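Local coordinates for putative ABC-transporter ATP-binding protein (Alicyclobacillus acidocaldarius, PDB 1Z47) that probably binds and hydrolyses ATP as the nucleotide-binding subunit of a putative sulfate ABC transporter, at residues Val216-Glu221 and Leu240-Phe245. Residues are numbered along the deposited sequence; the frame is centred on the assembly and turned at random.
Sequences VLVLHE and LFVASF
In both His220 and Phe241, CG stands anti to the backbone N (chi1 near 180° in both), so the imidazole leaves strand 216-220 and the phenyl leaves helix 240-245 to meet face to face. They form an offset stack with planes 20° apart and the His220 and Phe241 ring centroids separated by 3.9 Å. The overlap is shifted to the rims, where His220 CD2 lies 3.2 Å from Phe241 CE1, and His220 CB adds a CH-pi contact over the same phenyl face. On the opposite face of Phe241 sits CB of Phe245, one helical turn on, so the phenyl is sandwiched between histidine and helix. Val218 CG1 reaches the phenyl edge near the ring plane, 3.9 Å from Phe241 CE2, and also touches Val242 CG2 at 4.4 Å. Phe241 CE2 also packs 3.7 Å from Leu219 O, a buried carbonyl oxygen with no polar partner. An alanine in place of Phe241 would remove the ring and would probably cost the helix its stack on His220 and much of its grip on Val218. Beyond the two segments, Phe241 touches Pro49 within the likely Walker A loop, and Phe245 reaches Leu47 at the end of the strand leading into it. The short helix thus packs across the strand at 110°, against the mixed sheet of the P-loop NTPase fold found in ABC ATPase subunits.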
loop_
_atom_site.group_PDB
_atom_site.type_symbol
_atom_site.label_atom_id
_atom_site.label_comp_id
_atom_site.label_asym_id
_atom_site.label_seq_id
_atom_site.Cartn_x
_atom_site.Cartn_y
_atom_site.Cartn_z
ATOM N N VAL B 216 9.237 11.865 -10.787
ATOM C CA VAL B 216 9.346 11.713 -9.344
ATOM C C VAL B 216 10.579 12.402 -8.788
ATOM O O VAL B 216 11.686 12.233 -9.319
ATOM C CB VAL B 216 9.431 10.209 -9.002
ATOM C CG1 VAL B 216 9.486 9.995 -7.485
ATOM C CG2 VAL B 216 8.237 9.489 -9.616
ATOM N N LEU B 217 10.373 13.184 -7.733
ATOM C CA LEU B 217 11.450 13.858 -7.048
ATOM C C LEU B 217 11.746 13.043 -5.761
ATOM O O LEU B 217 10.997 13.104 -4.782
ATOM C CB LEU B 217 11.041 15.284 -6.683
ATOM C CG LEU B 217 12.208 16.119 -6.169
ATOM C CD1 LEU B 217 13.061 16.539 -7.360
ATOM C CD2 LEU B 217 11.709 17.340 -5.436
ATOM N N VAL B 218 12.824 12.269 -5.779
ATOM C CA VAL B 218 13.185 11.467 -4.614
ATOM C C VAL B 218 13.991 12.315 -3.622
ATOM O O VAL B 218 15.042 12.898 -3.951
ATOM C CB VAL B 218 13.988 10.217 -5.046
ATOM C CG1 VAL B 218 14.059 9.191 -3.905
ATOM C CG2 VAL B 218 13.360 9.612 -6.280
ATOM N N LEU B 219 13.473 12.406 -2.402
ATOM C CA LEU B 219 14.101 13.174 -1.358
ATOM C C LEU B 219 14.705 12.261 -0.297
ATOM O O LEU B 219 14.166 11.196 0.022
ATOM C CB LEU B 219 13.074 14.092 -0.690
ATOM C CG LEU B 219 12.628 15.320 -1.484
ATOM C CD1 LEU B 219 13.816 16.267 -1.679
ATOM C CD2 LEU B 219 12.070 14.875 -2.822
ATOM N N HIS B 220 15.822 12.701 0.250
ATOM C CA HIS B 220 16.493 11.949 1.305
ATOM C C HIS B 220 17.335 12.926 2.122
ATOM O O HIS B 220 18.194 13.635 1.591
ATOM C CB HIS B 220 17.378 10.866 0.697
ATOM C CG HIS B 220 18.003 9.953 1.707
ATOM N ND1 HIS B 220 19.363 9.722 1.761
ATOM C CD2 HIS B 220 17.452 9.174 2.666
ATOM C CE1 HIS B 220 19.620 8.836 2.708
ATOM N NE2 HIS B 220 18.478 8.485 3.272
ATOM N N GLU B 221 17.051 12.985 3.414
ATOM C CA GLU B 221 17.800 13.848 4.305
ATOM C C GLU B 221 17.823 15.279 3.816
ATOM O O GLU B 221 18.827 15.977 3.993
ATOM C CB GLU B 221 19.239 13.343 4.449
ATOM C CG GLU B 221 19.415 12.147 5.368
ATOM C CD GLU B 221 20.879 11.706 5.466
ATOM O OE1 GLU B 221 21.771 12.581 5.563
ATOM O OE2 GLU B 221 21.141 10.485 5.452
ATOM N N LEU B 240 22.313 4.517 -4.479
ATOM C CA LEU B 240 21.884 3.312 -3.811
ATOM C C LEU B 240 20.541 3.595 -3.136
ATOM O O LEU B 240 19.669 2.717 -3.086
ATOM C CB LEU B 240 22.926 2.889 -2.771
ATOM C CG LEU B 240 22.527 1.763 -1.817
ATOM C CD1 LEU B 240 22.244 0.463 -2.582
ATOM C CD2 LEU B 240 23.691 1.544 -0.836
ATOM N N PHE B 241 20.371 4.813 -2.621
ATOM C CA PHE B 241 19.106 5.142 -1.959
ATOM C C PHE B 241 17.929 5.011 -2.925
ATOM O O PHE B 241 16.906 4.419 -2.566
ATOM C CB PHE B 241 19.078 6.567 -1.367
ATOM C CG PHE B 241 17.799 6.866 -0.638
ATOM C CD1 PHE B 241 17.564 6.314 0.620
ATOM C CD2 PHE B 241 16.779 7.594 -1.250
ATOM C CE1 PHE B 241 16.337 6.471 1.262
ATOM C CE2 PHE B 241 15.525 7.763 -0.610
ATOM C CZ PHE B 241 15.310 7.202 0.637
ATOM N N VAL B 242 18.061 5.569 -4.132
ATOM C CA VAL B 242 16.981 5.474 -5.121
ATOM C C VAL B 242 16.759 4.007 -5.465
ATOM O O VAL B 242 15.627 3.527 -5.530
ATOM C CB VAL B 242 17.292 6.259 -6.449
ATOM C CG1 VAL B 242 16.127 6.092 -7.440
ATOM C CG2 VAL B 242 17.503 7.743 -6.154
ATOM N N ALA B 243 17.854 3.273 -5.633
ATOM C CA ALA B 243 17.763 1.865 -5.965
ATOM C C ALA B 243 17.047 1.042 -4.897
ATOM O O ALA B 243 16.319 0.100 -5.204
ATOM C CB ALA B 243 19.177 1.303 -6.227
ATOM N N SER B 244 17.254 1.407 -3.639
ATOM C CA SER B 244 16.653 0.691 -2.528
ATOM C C SER B 244 15.293 1.245 -2.110
ATOM O O SER B 244 14.567 0.593 -1.380
ATOM C CB SER B 244 17.598 0.753 -1.325
ATOM O OG SER B 244 18.912 0.499 -1.747
ATOM N N PHE B 245 14.947 2.443 -2.564
ATOM C CA PHE B 245 13.672 3.042 -2.166
ATOM C C PHE B 245 12.564 2.897 -3.221
ATOM O O PHE B 245 11.388 2.942 -2.873
ATOM C CB PHE B 245 13.882 4.527 -1.817
ATOM C CG PHE B 245 12.799 5.115 -0.949
ATOM C CD1 PHE B 245 12.628 4.689 0.369
ATOM C CD2 PHE B 245 11.944 6.096 -1.448
ATOM C CE1 PHE B 245 11.619 5.234 1.186
ATOM C CE2 PHE B 245 10.932 6.642 -0.638
ATOM C CZ PHE B 245 10.774 6.205 0.681
#